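Local coordinates for protein aminoacyl-histidine dipeptidase (Vibrio alginolyticus, PDB 3MRU) that probably hydrolyses dipeptides, with a preference for hydrophobic ones, as a zinc-dependent metallopeptidase of the M20C family, at residues A[76-81]-A[169-174]; A[179-184]-A[450-455]; A[142-147]-A[162-167]; A[401-406]-A[436-441]. All coordinates share one frame; numbering follows the deposited sequence.

Contact 1: residues A[76-81]-A[169-174]; sequences VLQAHI and LLNTDS. With ZN (zinc ion), chain D.
Leu77 and Gln78 pair in parallel with Leu170 and Asn171 inside the mixed six-stranded sheet of the zinc exopeptidase fold, and beyond the paired part each chain delivers one zinc ligand, His80 or Asp173. The backbone bonds start at Leu170 N, which donates to Val76 O at 2.7 Å. Leu170 O then receives Gln78 N at 2.9 Å. One step on, Gln78 O takes Thr172 N at 3.1 Å, with a weak second bond from Thr172 OG1. That carbonyl is therefore gripped just where the strand 168-171 gives way to the loop carrying Asp173.

Side chains alternate between the two faces. Leu77 and Leu170 lie side by side and point the same way, CD2 against CD1 at 3.5 Å, and both touch Met479 of helix 469-485. On the face of Val76 and Leu169, Leu169 CD2 packs onto the CB of Val76.

At the metal end, the Asp173 side chain meets the His80 side chain at about a right angle. Asp173 CG stands anti to its backbone N (chi1 -160°), on the side of the histidine. The carboxylate plane is turned 55° from the imidazole, and OD1 sits at the ring edge, 3.4 Å from His80 CD2. Asp119 is the third residue of this zinc site, and its OD1 is hydrogen-bonded to His80 NE2, while Asn120 ND2 donates to Asp173 OD2, a second-shell hold on a ligand oxygen. The zinc ion itself lies 2.4 Å from Asp173 OD2 and a longer 2.8 Å from His80 NE2.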
loop_
_atom_site.group_PDB
_atom_site.type_symbol
_atom_site.label_atom_id
_atom_site.label_comp_id
_atom_site.label_asym_id
_atom_site.label_seq_id
_atom_site.Cartn_x
_atom_site.Cartn_y
_atom_site.Cartn_z
ATOM N N VAL A 76 -16.822 15.001 6.742
ATOM C CA VAL A 76 -15.565 15.527 6.229
ATOM C C VAL A 76 -15.225 14.894 4.895
ATOM O O VAL A 76 -14.842 13.732 4.840
ATOM C CB VAL A 76 -14.391 15.277 7.196
ATOM C CG1 VAL A 76 -13.220 16.207 6.877
ATOM C CG2 VAL A 76 -14.819 15.457 8.642
ATOM N N LEU A 77 -15.371 15.666 3.822
ATOM C CA LEU A 77 -14.953 15.251 2.477
ATOM C C LEU A 77 -13.453 15.462 2.306
ATOM O O LEU A 77 -12.914 16.508 2.699
ATOM C CB LEU A 77 -15.725 16.023 1.411
ATOM C CG LEU A 77 -17.247 15.957 1.567
ATOM C CD1 LEU A 77 -17.956 16.916 0.627
ATOM C CD2 LEU A 77 -17.706 14.568 1.311
ATOM N N GLN A 78 -12.768 14.472 1.742
ATOM C CA GLN A 78 -11.316 14.538 1.732
ATOM C C GLN A 78 -10.687 13.993 0.489
ATOM O O GLN A 78 -11.090 12.971 -0.063
ATOM C CB GLN A 78 -10.730 13.848 2.963
ATOM C CG GLN A 78 -9.217 14.031 3.163
ATOM C CD GLN A 78 -8.409 12.892 2.603
ATOM O OE1 GLN A 78 -7.270 13.084 2.199
ATOM N NE2 GLN A 78 -8.980 11.691 2.593
ATOM N N ALA A 79 -9.681 14.726 0.062
ATOM C CA ALA A 79 -8.886 14.394 -1.098
ATOM C C ALA A 79 -7.508 14.979 -0.817
ATOM O O ALA A 79 -7.320 15.690 0.188
ATOM C CB ALA A 79 -9.490 15.013 -2.358
ATOM N N HIS A 80 -6.548 14.675 -1.688
ATOM C CA HIS A 80 -5.235 15.222 -1.546
ATOM C C HIS A 80 -4.918 16.030 -2.802
ATOM O O HIS A 80 -5.339 15.669 -3.913
ATOM C CB HIS A 80 -4.249 14.109 -1.334
ATOM C CG HIS A 80 -4.039 13.276 -2.545
ATOM N ND1 HIS A 80 -3.193 13.648 -3.561
ATOM C CD2 HIS A 80 -4.547 12.072 -2.897
ATOM C CE1 HIS A 80 -3.196 12.716 -4.496
ATOM N NE2 HIS A 80 -4.013 11.749 -4.118
ATOM N N ILE A 81 -4.172 17.125 -2.595
ATOM C CA ILE A 81 -3.924 18.194 -3.595
ATOM C C ILE A 81 -2.845 17.825 -4.590
ATOM O O ILE A 81 -2.979 18.052 -5.791
ATOM C CB ILE A 81 -3.515 19.497 -2.890
ATOM C CG1 ILE A 81 -4.682 20.002 -2.036
ATOM C CG2 ILE A 81 -3.047 20.525 -3.874
ATOM C CD1 ILE A 81 -4.333 21.108 -1.040
ATOM N N LEU A 169 -15.942 10.473 7.806
ATOM C CA LEU A 169 -15.002 10.975 6.816
ATOM C C LEU A 169 -15.286 10.324 5.490
ATOM O O LEU A 169 -15.593 9.145 5.435
ATOM C CB LEU A 169 -13.576 10.650 7.246
ATOM C CG LEU A 169 -12.277 11.220 6.652
ATOM C CD1 LEU A 169 -12.166 11.096 5.131
ATOM C CD2 LEU A 169 -12.037 12.641 7.118
ATOM N N LEU A 170 -15.193 11.091 4.413
ATOM C CA LEU A 170 -15.363 10.522 3.086
ATOM C C LEU A 170 -14.149 10.774 2.207
ATOM O O LEU A 170 -13.959 11.874 1.671
ATOM C CB LEU A 170 -16.645 11.024 2.439
ATOM C CG LEU A 170 -17.879 10.790 3.323
ATOM C CD1 LEU A 170 -19.013 11.762 2.997
ATOM C CD2 LEU A 170 -18.378 9.326 3.320
ATOM N N ASN A 171 -13.307 9.754 2.100
ATOM C CA ASN A 171 -12.172 9.846 1.244
ATOM C C ASN A 171 -12.539 9.427 -0.160
ATOM O O ASN A 171 -13.194 8.408 -0.375
ATOM C CB ASN A 171 -11.029 9.012 1.769
ATOM C CG ASN A 171 -9.893 8.949 0.789
ATOM O OD1 ASN A 171 -8.962 9.744 0.860
ATOM N ND2 ASN A 171 -9.978 8.028 -0.166
ATOM N N THR A 172 -12.088 10.222 -1.119
ATOM C CA THR A 172 -12.444 10.062 -2.517
ATOM C C THR A 172 -11.240 9.555 -3.289
ATOM O O THR A 172 -11.082 9.863 -4.465
ATOM C CB THR A 172 -12.770 11.408 -3.098
ATOM O OG1 THR A 172 -11.543 12.100 -3.324
ATOM C CG2 THR A 172 -13.594 12.226 -2.128
ATOM N N ASP A 173 -10.384 8.784 -2.618
ATOM C CA ASP A 173 -9.066 8.448 -3.152
ATOM C C ASP A 173 -8.985 7.020 -3.716
ATOM O O ASP A 173 -7.961 6.641 -4.283
ATOM C CB ASP A 173 -7.983 8.702 -2.077
ATOM C CG ASP A 173 -6.564 8.857 -2.661
ATOM O OD1 ASP A 173 -5.604 9.022 -1.861
ATOM O OD2 ASP A 173 -6.405 8.823 -3.903
ATOM N N SER A 174 -10.046 6.228 -3.577
ATOM C CA SER A 174 -10.065 4.906 -4.214
ATOM C C SER A 174 -10.247 5.056 -5.712
ATOM O O SER A 174 -10.751 6.078 -6.166
ATOM C CB SER A 174 -11.192 4.035 -3.669
ATOM O OG SER A 174 -11.533 3.036 -4.625
HETATM ZN ZN ZN D . -4.138 9.029 -4.553
#

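Contact 2: residues A[179-184]-A[450-455]; sequences EVYMGC and MVSFGP
Tyr181 turns the edge of its ring to Ser452: CD1 comes to 3.3 Å from OG, with the hydroxyl oxygen near the plane of the ring. With chi1 at -69°, Tyr181 CG stands anti to the carbonyl carbon, on the serine side. The flanking residues Val180, Val451 and Phe453 turn to the other side of the paired backbones. There the Val180 and Val451 side chains cross at a slant, CG1 facing CG1, although the modelled separation is too short to be trusted. Val180 CG1 also touches Phe453 CB at 3.8 Å. The phenyl ring of Phe453 leads away from this contact, to meet Phe475 and to stand edge-to-face with Phe415.

Between these two sides the backbones run in nearly opposite senses, their end-to-end directions 168° apart. Two weak hydrogen bonds join them, Tyr181 N to Ser452 O at 3.0 Å and Ser452 N to Tyr181 O at 3.4 Å. Each carbonyl also receives a CA-H, Ser452 O from Val180 CA and Tyr181 O from Val451 CA. The chain turns a corner at Met182, so the pairing soon ends. Strand 449-452 is bonded through Val451 to Leu169 and Asn171; Val180 and Met182 are bonded to Met430 of strand 430-432.

Bent amide bonds backed by CA-H...O contacts imply a loose polar seam, joining the edge of the six-stranded sheet to the start of strand 181-199 of the large mixed sheet. The side chain of Ser452 lies about 5 Å from that of the zinc ligand Asp173, so this seam borders the metal site.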
loop_
_atom_site.group_PDB
_atom_site.type_symbol
_atom_site.label_atom_id
_atom_site.label_comp_id
_atom_site.label_asym_id
_atom_site.label_seq_id
_atom_site.Cartn_x
_atom_site.Cartn_y
_atom_site.Cartn_z
ATOM N N GLU A 179 -16.483 -0.019 -5.475
ATOM C CA GLU A 179 -15.416 -0.582 -4.656
ATOM C C GLU A 179 -15.087 0.306 -3.477
ATOM O O GLU A 179 -14.344 1.262 -3.613
ATOM C CB GLU A 179 -14.167 -0.716 -5.517
ATOM C CG GLU A 179 -14.188 -1.916 -6.432
ATOM C CD GLU A 179 -12.794 -2.355 -6.844
ATOM O OE1 GLU A 179 -11.827 -2.037 -6.095
ATOM O OE2 GLU A 179 -12.670 -3.017 -7.910
ATOM N N VAL A 180 -15.624 -0.019 -2.320
ATOM C CA VAL A 180 -15.338 0.755 -1.123
ATOM C C VAL A 180 -14.288 0.154 -0.179
ATOM O O VAL A 180 -13.948 -1.030 -0.264
ATOM C CB VAL A 180 -16.615 1.051 -0.339
ATOM C CG1 VAL A 180 -16.822 2.534 -0.240
ATOM C CG2 VAL A 180 -17.804 0.374 -0.994
ATOM N N TYR A 181 -13.786 1.007 0.710
ATOM C CA TYR A 181 -12.780 0.632 1.692
ATOM C C TYR A 181 -13.241 0.972 3.097
ATOM O O TYR A 181 -13.648 2.102 3.370
ATOM C CB TYR A 181 -11.434 1.305 1.390
ATOM C CG TYR A 181 -10.771 0.771 0.145
ATOM C CD1 TYR A 181 -10.156 1.626 -0.761
ATOM C CD2 TYR A 181 -10.787 -0.590 -0.144
ATOM C CE1 TYR A 181 -9.565 1.136 -1.922
ATOM C CE2 TYR A 181 -10.201 -1.088 -1.286
ATOM C CZ TYR A 181 -9.591 -0.225 -2.175
ATOM O OH TYR A 181 -9.006 -0.728 -3.318
ATOM N N MET A 182 -13.192 -0.014 3.984
ATOM C CA MET A 182 -13.577 0.212 5.371
ATOM C C MET A 182 -12.399 0.001 6.310
ATOM O O MET A 182 -12.518 0.200 7.533
ATOM C CB MET A 182 -14.764 -0.661 5.781
ATOM C CG MET A 182 -14.568 -2.149 5.564
ATOM S SD MET A 182 -16.066 -3.078 5.952
ATOM C CE MET A 182 -16.362 -2.627 7.680
ATOM N N GLY A 183 -11.261 -0.385 5.735
ATOM C CA GLY A 183 -10.059 -0.573 6.520
ATOM C C GLY A 183 -8.837 -0.853 5.687
ATOM O O GLY A 183 -8.932 -1.263 4.512
ATOM N N CYS A 184 -7.675 -0.635 6.309
ATOM C CA CYS A 184 -6.397 -1.058 5.725
ATOM C C CYS A 184 -5.357 -1.427 6.779
ATOM O O CYS A 184 -5.536 -1.177 7.965
ATOM C CB CYS A 184 -5.848 0.013 4.773
ATOM S SG CYS A 184 -5.457 1.535 5.589
ATOM N N MET A 450 -15.046 5.802 8.719
ATOM C CA MET A 450 -14.905 6.387 7.404
ATOM C C MET A 450 -15.013 5.412 6.252
ATOM O O MET A 450 -15.173 4.205 6.441
ATOM C CB MET A 450 -13.579 7.147 7.314
ATOM C CG MET A 450 -12.368 6.410 7.828
ATOM S SD MET A 450 -10.988 7.532 8.116
ATOM C CE MET A 450 -11.610 8.418 9.562
ATOM N N VAL A 451 -14.945 5.977 5.050
ATOM C CA VAL A 451 -15.107 5.239 3.816
ATOM C C VAL A 451 -14.219 5.868 2.773
ATOM O O VAL A 451 -13.897 7.043 2.849
ATOM C CB VAL A 451 -16.563 5.271 3.266
ATOM C CG1 VAL A 451 -16.795 4.097 2.343
ATOM C CG2 VAL A 451 -17.568 5.207 4.361
ATOM N N SER A 452 -13.852 5.063 1.792
ATOM C CA SER A 452 -13.069 5.502 0.683
ATOM C C SER A 452 -13.607 4.849 -0.584
ATOM O O SER A 452 -13.587 3.636 -0.723
ATOM C CB SER A 452 -11.600 5.140 0.915
ATOM O OG SER A 452 -10.947 4.773 -0.299
ATOM N N PHE A 453 -14.085 5.679 -1.501
ATOM C CA PHE A 453 -14.554 5.250 -2.819
ATOM C C PHE A 453 -14.371 6.418 -3.797
ATOM O O PHE A 453 -14.345 7.591 -3.382
ATOM C CB PHE A 453 -16.069 5.170 -2.808
ATOM C CG PHE A 453 -16.716 6.477 -2.473
ATOM C CD1 PHE A 453 -16.516 7.063 -1.225
ATOM C CD2 PHE A 453 -17.482 7.145 -3.407
ATOM C CE1 PHE A 453 -17.092 8.293 -0.906
ATOM C CE2 PHE A 453 -18.063 8.368 -3.100
ATOM C CZ PHE A 453 -17.872 8.946 -1.850
ATOM N N GLY A 454 -14.276 6.102 -5.087
ATOM C CA GLY A 454 -14.205 7.123 -6.122
ATOM C C GLY A 454 -14.500 6.625 -7.521
ATOM O O GLY A 454 -14.868 5.479 -7.700
ATOM N N PRO A 455 -14.306 7.477 -8.534
ATOM C CA PRO A 455 -14.490 7.099 -9.925
ATOM C C PRO A 455 -13.488 6.053 -10.345
ATOM O O PRO A 455 -12.539 5.810 -9.616
ATOM C CB PRO A 455 -14.070 8.354 -10.667
ATOM C CG PRO A 455 -13.072 8.958 -9.804
ATOM C CD PRO A 455 -13.605 8.776 -8.434
#

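Contact 3: residues A[142-147]-A[162-167]; sequences EVLLTI and GWLKGD
Glu142 reaches from its strand into the loop at Trp163, Leu164 and Lys165, and its side chain carries most of this contact. CB points toward the loop. CG then stands anti to the carbonyl carbon (chi1 -51°), and the chain runs on extended through CD (chi2 -175°), which brings the carboxylate up against the loop backbone. CD itself is 3.6 Å from Leu164 CA. Of the two oxygens, OE1 comes to 3.2 Å from the same Leu164 CA and also lies 3.6 Å from Leu164 CD2. OE2 accepts a hydrogen bond from Lys165 N, which donates to its syn lone pair, on the side of OE1, at 2.6 Å and 143° at the hydrogen. Leu164 CB sits 3.5 Å from OE2, so the leucine spans both oxygens while its neighbour's amide binds OE2.

Two residues along the strand, Leu144 meets Leu164 at about a right angle, CD2 against CD2 at 3.7 Å. Phe60 of the adjoining strand 59-63 touches both leucines, and its ring also meets that of Trp163. Tyr445 OH bonds to Trp163 N from elsewhere in the chain. The contact thus holds the long connection between strands 141-146 and 168-171 against the first of them.

The chemistry is that of a buried carboxylate accepting a backbone amide, with apolar leucine contacts completing the anchoring. Burial beside the carbonyl oxygens of Trp163 and Lys165 could raise the pKa of Glu142.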
loop_
_atom_site.group_PDB
_atom_site.type_symbol
_atom_site.label_atom_id
_atom_site.label_comp_id
_atom_site.label_asym_id
_atom_site.label_seq_id
_atom_site.Cartn_x
_atom_site.Cartn_y
_atom_site.Cartn_z
ATOM N N GLU A 142 -17.188 19.847 6.502
ATOM C CA GLU A 142 -15.781 20.207 6.454
ATOM C C GLU A 142 -15.166 19.517 5.251
ATOM O O GLU A 142 -15.536 18.394 4.917
ATOM C CB GLU A 142 -15.062 19.756 7.728
ATOM C CG GLU A 142 -15.743 20.194 9.038
ATOM C CD GLU A 142 -14.929 19.837 10.280
ATOM O OE1 GLU A 142 -13.870 20.470 10.500
ATOM O OE2 GLU A 142 -15.349 18.927 11.033
ATOM N N VAL A 143 -14.255 20.206 4.581
ATOM C CA VAL A 143 -13.484 19.595 3.521
ATOM C C VAL A 143 -12.041 19.581 3.967
ATOM O O VAL A 143 -11.531 20.595 4.447
ATOM C CB VAL A 143 -13.668 20.336 2.150
ATOM C CG1 VAL A 143 -12.388 20.335 1.321
ATOM C CG2 VAL A 143 -14.787 19.688 1.356
ATOM N N LEU A 144 -11.390 18.431 3.828
ATOM C CA LEU A 144 -9.973 18.338 4.137
ATOM C C LEU A 144 -9.159 18.101 2.886
ATOM O O LEU A 144 -9.326 17.086 2.211
ATOM C CB LEU A 144 -9.713 17.202 5.119
ATOM C CG LEU A 144 -8.400 17.194 5.890
ATOM C CD1 LEU A 144 -7.330 18.087 5.270
ATOM C CD2 LEU A 144 -8.700 17.666 7.260
ATOM N N LEU A 145 -8.266 19.025 2.578
ATOM C CA LEU A 145 -7.411 18.832 1.435
ATOM C C LEU A 145 -5.989 18.656 1.903
ATOM O O LEU A 145 -5.313 19.630 2.255
ATOM C CB LEU A 145 -7.530 20.002 0.468
ATOM C CG LEU A 145 -8.902 20.151 -0.172
ATOM C CD1 LEU A 145 -8.946 21.391 -0.980
ATOM C CD2 LEU A 145 -9.261 18.949 -1.041
ATOM N N THR A 146 -5.540 17.402 1.911
ATOM C CA THR A 146 -4.215 17.063 2.413
ATOM C C THR A 146 -3.144 17.205 1.361
ATOM O O THR A 146 -3.374 17.018 0.164
ATOM C CB THR A 146 -4.146 15.644 2.969
ATOM O OG1 THR A 146 -4.785 14.746 2.061
ATOM C CG2 THR A 146 -4.825 15.573 4.301
ATOM N N ILE A 147 -1.959 17.532 1.862
ATOM C CA ILE A 147 -0.776 17.764 1.064
ATOM C C ILE A 147 0.024 16.477 1.032
ATOM O O ILE A 147 0.280 15.867 2.097
ATOM C CB ILE A 147 0.069 18.913 1.676
ATOM C CG1 ILE A 147 -0.363 20.260 1.093
ATOM C CG2 ILE A 147 1.552 18.719 1.431
ATOM C CD1 ILE A 147 -1.878 20.545 1.059
ATOM N N GLY A 162 -9.152 18.342 16.920
ATOM C CA GLY A 162 -9.579 19.666 17.330
ATOM C C GLY A 162 -9.655 20.575 16.121
ATOM O O GLY A 162 -9.822 21.789 16.248
ATOM N N TRP A 163 -9.530 19.975 14.945
ATOM C CA TRP A 163 -9.573 20.716 13.697
ATOM C C TRP A 163 -10.783 20.265 12.937
ATOM O O TRP A 163 -11.235 20.956 12.027
ATOM C CB TRP A 163 -8.333 20.428 12.844
ATOM C CG TRP A 163 -7.121 21.101 13.393
ATOM C CD1 TRP A 163 -6.316 20.634 14.381
ATOM C CD2 TRP A 163 -6.598 22.383 13.018
ATOM N NE1 TRP A 163 -5.316 21.536 14.646
ATOM C CE2 TRP A 163 -5.461 22.619 13.823
ATOM C CE3 TRP A 163 -6.977 23.355 12.084
ATOM C CZ2 TRP A 163 -4.685 23.790 13.716
ATOM C CZ3 TRP A 163 -6.196 24.523 11.978
ATOM C CH2 TRP A 163 -5.065 24.722 12.791
ATOM N N LEU A 164 -11.330 19.120 13.336
ATOM C CA LEU A 164 -12.553 18.629 12.734
ATOM C C LEU A 164 -13.542 18.301 13.842
ATOM O O LEU A 164 -13.139 18.060 14.999
ATOM C CB LEU A 164 -12.332 17.398 11.864
ATOM C CG LEU A 164 -11.009 17.321 11.104
ATOM C CD1 LEU A 164 -10.914 15.988 10.372
ATOM C CD2 LEU A 164 -10.884 18.462 10.126
ATOM N N LYS A 165 -14.837 18.342 13.487
ATOM C CA LYS A 165 -15.851 17.565 14.198
ATOM C C LYS A 165 -16.549 16.670 13.167
ATOM O O LYS A 165 -16.268 16.755 11.961
ATOM C CB LYS A 165 -16.976 18.452 14.739
ATOM C CG LYS A 165 -17.807 17.762 15.833
ATOM C CD LYS A 165 -16.930 16.914 16.785
ATOM C CE LYS A 165 -17.744 16.380 17.958
ATOM N NZ LYS A 165 -16.908 16.237 19.186
ATOM N N GLY A 166 -17.452 15.820 13.642
ATOM C CA GLY A 166 -18.183 14.919 12.770
ATOM C C GLY A 166 -17.398 13.623 12.793
ATOM O O GLY A 166 -16.251 13.573 12.351
ATOM N N ASP A 167 -18.019 12.569 13.314
ATOM C CA ASP A 167 -17.374 11.263 13.397
ATOM C C ASP A 167 -17.229 10.534 12.066
ATOM O O ASP A 167 -16.791 9.385 12.023
ATOM C CB ASP A 167 -17.977 10.441 14.538
ATOM C CG ASP A 167 -18.153 11.247 15.809
ATOM O OD1 ASP A 167 -18.345 10.636 16.881
ATOM O OD2 ASP A 167 -18.099 12.493 15.735
#

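Contact 4: residues A[401-406]-A[436-441]; sequences PGWKPD and LECGLF
Cys438 SG lies obliquely by the six-membered ring of Trp403, 4.2 Å from its centroid and 42° off the ring normal. CZ3 is the ring atom nearest the sulfur, at 3.4 Å. Leu436 CD1 comes to the edge of the same ring near its plane, a looser touch at 4.4 Å from CZ3. At the base of the indole, Trp403 CB rests on Gly439 CA at 4.0 Å; with no side chain there, the two backbones come close. The other apolar pair is Pro401 with Leu440: the side chains meet at about a right angle, Pro401 CG lying 3.6 Å from Leu440 CA and 4.0 Å from Leu440 CG. No hydrogen bond crosses.

Further out, Gly439 N donates to Leu436 O at 2.8 Å at the start of the short, weakly bonded helix 437-440. The Trp403 backbone is bonded to Cys184, and Asp373 OD1 accepts from Gly402 N. With chi1 at 171°, Trp403 CG stands anti to its backbone N, toward 436-441.

The contact borders the metal site: the Leu436 side chain is about 6 Å from those of Glu149 and Asp173 and about 8 Å from a zinc ion. The loop between strand 393-400 and helix 410-420 thereby packs on helix 437-440, the two together touching strand 449-452 through Met450 and Ser452, and strand 181-199 through Tyr181 and Cys184.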
loop_
_atom_site.group_PDB
_atom_site.type_symbol
_atom_site.label_atom_id
_atom_site.label_comp_id
_atom_site.label_asym_id
_atom_site.label_seq_id
_atom_site.Cartn_x
_atom_site.Cartn_y
_atom_site.Cartn_z
ATOM N N PRO A 401 0.350 3.837 10.787
ATOM C CA PRO A 401 -0.872 3.291 11.372
ATOM C C PRO A 401 -1.784 2.577 10.389
ATOM O O PRO A 401 -1.799 2.886 9.204
ATOM C CB PRO A 401 -1.580 4.530 11.924
ATOM C CG PRO A 401 -0.998 5.667 11.162
ATOM C CD PRO A 401 0.397 5.307 10.862
ATOM N N GLY A 402 -2.530 1.608 10.907
ATOM C CA GLY A 402 -3.520 0.877 10.131
ATOM C C GLY A 402 -4.899 1.403 10.456
ATOM O O GLY A 402 -5.047 2.255 11.337
ATOM N N TRP A 403 -5.902 0.882 9.750
ATOM C CA TRP A 403 -7.283 1.314 9.883
ATOM C C TRP A 403 -8.179 0.094 10.163
ATOM O O TRP A 403 -8.494 -0.673 9.240
ATOM C CB TRP A 403 -7.675 2.050 8.594
ATOM C CG TRP A 403 -9.135 2.414 8.400
ATOM C CD1 TRP A 403 -10.091 2.632 9.369
ATOM C CD2 TRP A 403 -9.784 2.656 7.145
ATOM N NE1 TRP A 403 -11.293 2.948 8.785
ATOM C CE2 TRP A 403 -11.134 2.982 7.424
ATOM C CE3 TRP A 403 -9.355 2.618 5.806
ATOM C CZ2 TRP A 403 -12.057 3.270 6.416
ATOM C CZ3 TRP A 403 -10.270 2.894 4.805
ATOM C CH2 TRP A 403 -11.608 3.224 5.118
ATOM N N LYS A 404 -8.586 -0.089 11.426
ATOM C CA LYS A 404 -9.358 -1.280 11.784
ATOM C C LYS A 404 -10.798 -1.213 11.294
ATOM O O LYS A 404 -11.495 -0.239 11.553
ATOM C CB LYS A 404 -9.255 -1.613 13.293
ATOM C CG LYS A 404 -10.303 -0.995 14.255
ATOM C CD LYS A 404 -9.970 -1.269 15.732
ATOM C CE LYS A 404 -8.615 -0.647 16.090
ATOM N NZ LYS A 404 -8.322 -0.561 17.555
ATOM N N PRO A 405 -11.242 -2.243 10.565
ATOM C CA PRO A 405 -12.614 -2.267 10.067
ATOM C C PRO A 405 -13.676 -2.593 11.136
ATOM O O PRO A 405 -13.655 -3.657 11.750
ATOM C CB PRO A 405 -12.569 -3.344 8.975
ATOM C CG PRO A 405 -11.473 -4.256 9.375
ATOM C CD PRO A 405 -10.479 -3.436 10.159
ATOM N N ASP A 406 -14.596 -1.659 11.344
ATOM C CA ASP A 406 -15.754 -1.861 12.216
ATOM C C ASP A 406 -16.975 -2.298 11.407
ATOM O O ASP A 406 -17.502 -1.529 10.594
ATOM C CB ASP A 406 -16.074 -0.579 12.984
ATOM C CG ASP A 406 -17.414 -0.649 13.710
ATOM O OD1 ASP A 406 -17.729 -1.716 14.313
ATOM O OD2 ASP A 406 -18.152 0.368 13.677
ATOM N N LEU A 436 -3.096 3.242 2.992
ATOM C CA LEU A 436 -3.852 4.320 2.380
ATOM C C LEU A 436 -3.850 5.521 3.324
ATOM O O LEU A 436 -3.869 5.355 4.550
ATOM C CB LEU A 436 -5.305 3.917 2.147
ATOM C CG LEU A 436 -5.764 2.600 1.529
ATOM C CD1 LEU A 436 -7.287 2.577 1.599
ATOM C CD2 LEU A 436 -5.288 2.366 0.103
ATOM N N GLU A 437 -3.858 6.721 2.738
ATOM C CA GLU A 437 -3.891 7.977 3.472
ATOM C C GLU A 437 -4.928 7.994 4.588
ATOM O O GLU A 437 -4.628 8.386 5.707
ATOM C CB GLU A 437 -4.174 9.107 2.500
ATOM C CG GLU A 437 -4.130 10.509 3.086
ATOM C CD GLU A 437 -4.045 11.550 1.987
ATOM O OE1 GLU A 437 -4.946 11.547 1.107
ATOM O OE2 GLU A 437 -3.063 12.340 1.985
ATOM N N CYS A 438 -6.147 7.561 4.304
ATOM C CA CYS A 438 -7.174 7.560 5.358
ATOM C C CYS A 438 -6.818 6.711 6.593
ATOM O O CYS A 438 -7.482 6.800 7.633
ATOM C CB CYS A 438 -8.577 7.206 4.814
ATOM S SG CYS A 438 -8.677 5.713 3.785
ATOM N N GLY A 439 -5.781 5.889 6.473
ATOM C CA GLY A 439 -5.279 5.129 7.610
ATOM C C GLY A 439 -4.713 6.091 8.636
ATOM O O GLY A 439 -5.210 6.163 9.774
ATOM N N LEU A 440 -3.698 6.853 8.215
ATOM C CA LEU A 440 -3.042 7.831 9.069
ATOM C C LEU A 440 -4.058 8.711 9.772
ATOM O O LEU A 440 -3.775 9.263 10.836
ATOM C CB LEU A 440 -2.057 8.677 8.275
ATOM C CG LEU A 440 -0.745 8.005 7.867
ATOM C CD1 LEU A 440 -0.966 6.852 6.915
ATOM C CD2 LEU A 440 0.234 8.996 7.252
ATOM N N PHE A 441 -5.251 8.810 9.190
ATOM C CA PHE A 441 -6.322 9.614 9.782
ATOM C C PHE A 441 -6.832 9.026 11.068
ATOM O O PHE A 441 -7.460 9.740 11.844
ATOM C CB PHE A 441 -7.517 9.824 8.835
ATOM C CG PHE A 441 -7.193 10.618 7.595
ATOM C CD1 PHE A 441 -7.937 10.436 6.445
ATOM C CD2 PHE A 441 -6.148 11.537 7.580
ATOM C CE1 PHE A 441 -7.646 11.145 5.307
ATOM C CE2 PHE A 441 -5.848 12.245 6.445
ATOM C CZ PHE A 441 -6.595 12.050 5.303
#

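Contacts 1, 2 and 3 all reach the six-stranded sheet, while contact 4 packs against it. Contacts 1 and 2 are buried, 3 and 4 partly so. Contact 1 lies inside the sheet, firmly bonded, and carries zinc ligands. Contact 2 lies at the edge strand 449-452, where the bonds are weak; Asn171 N to Val451 O probably bonds these two contacts together. Contact 3 trades strand pairing for a carboxylate-to-amide bond with a loop, and Leu77 O with Leu144 N probably links it to contact 1. Contact 4 is apolar across its segments, yet Glu437 approaches His80 of contact 1 and bonds weakly to Thr146 of 142-147, and Trp403 adjoins Tyr181 of contact 2.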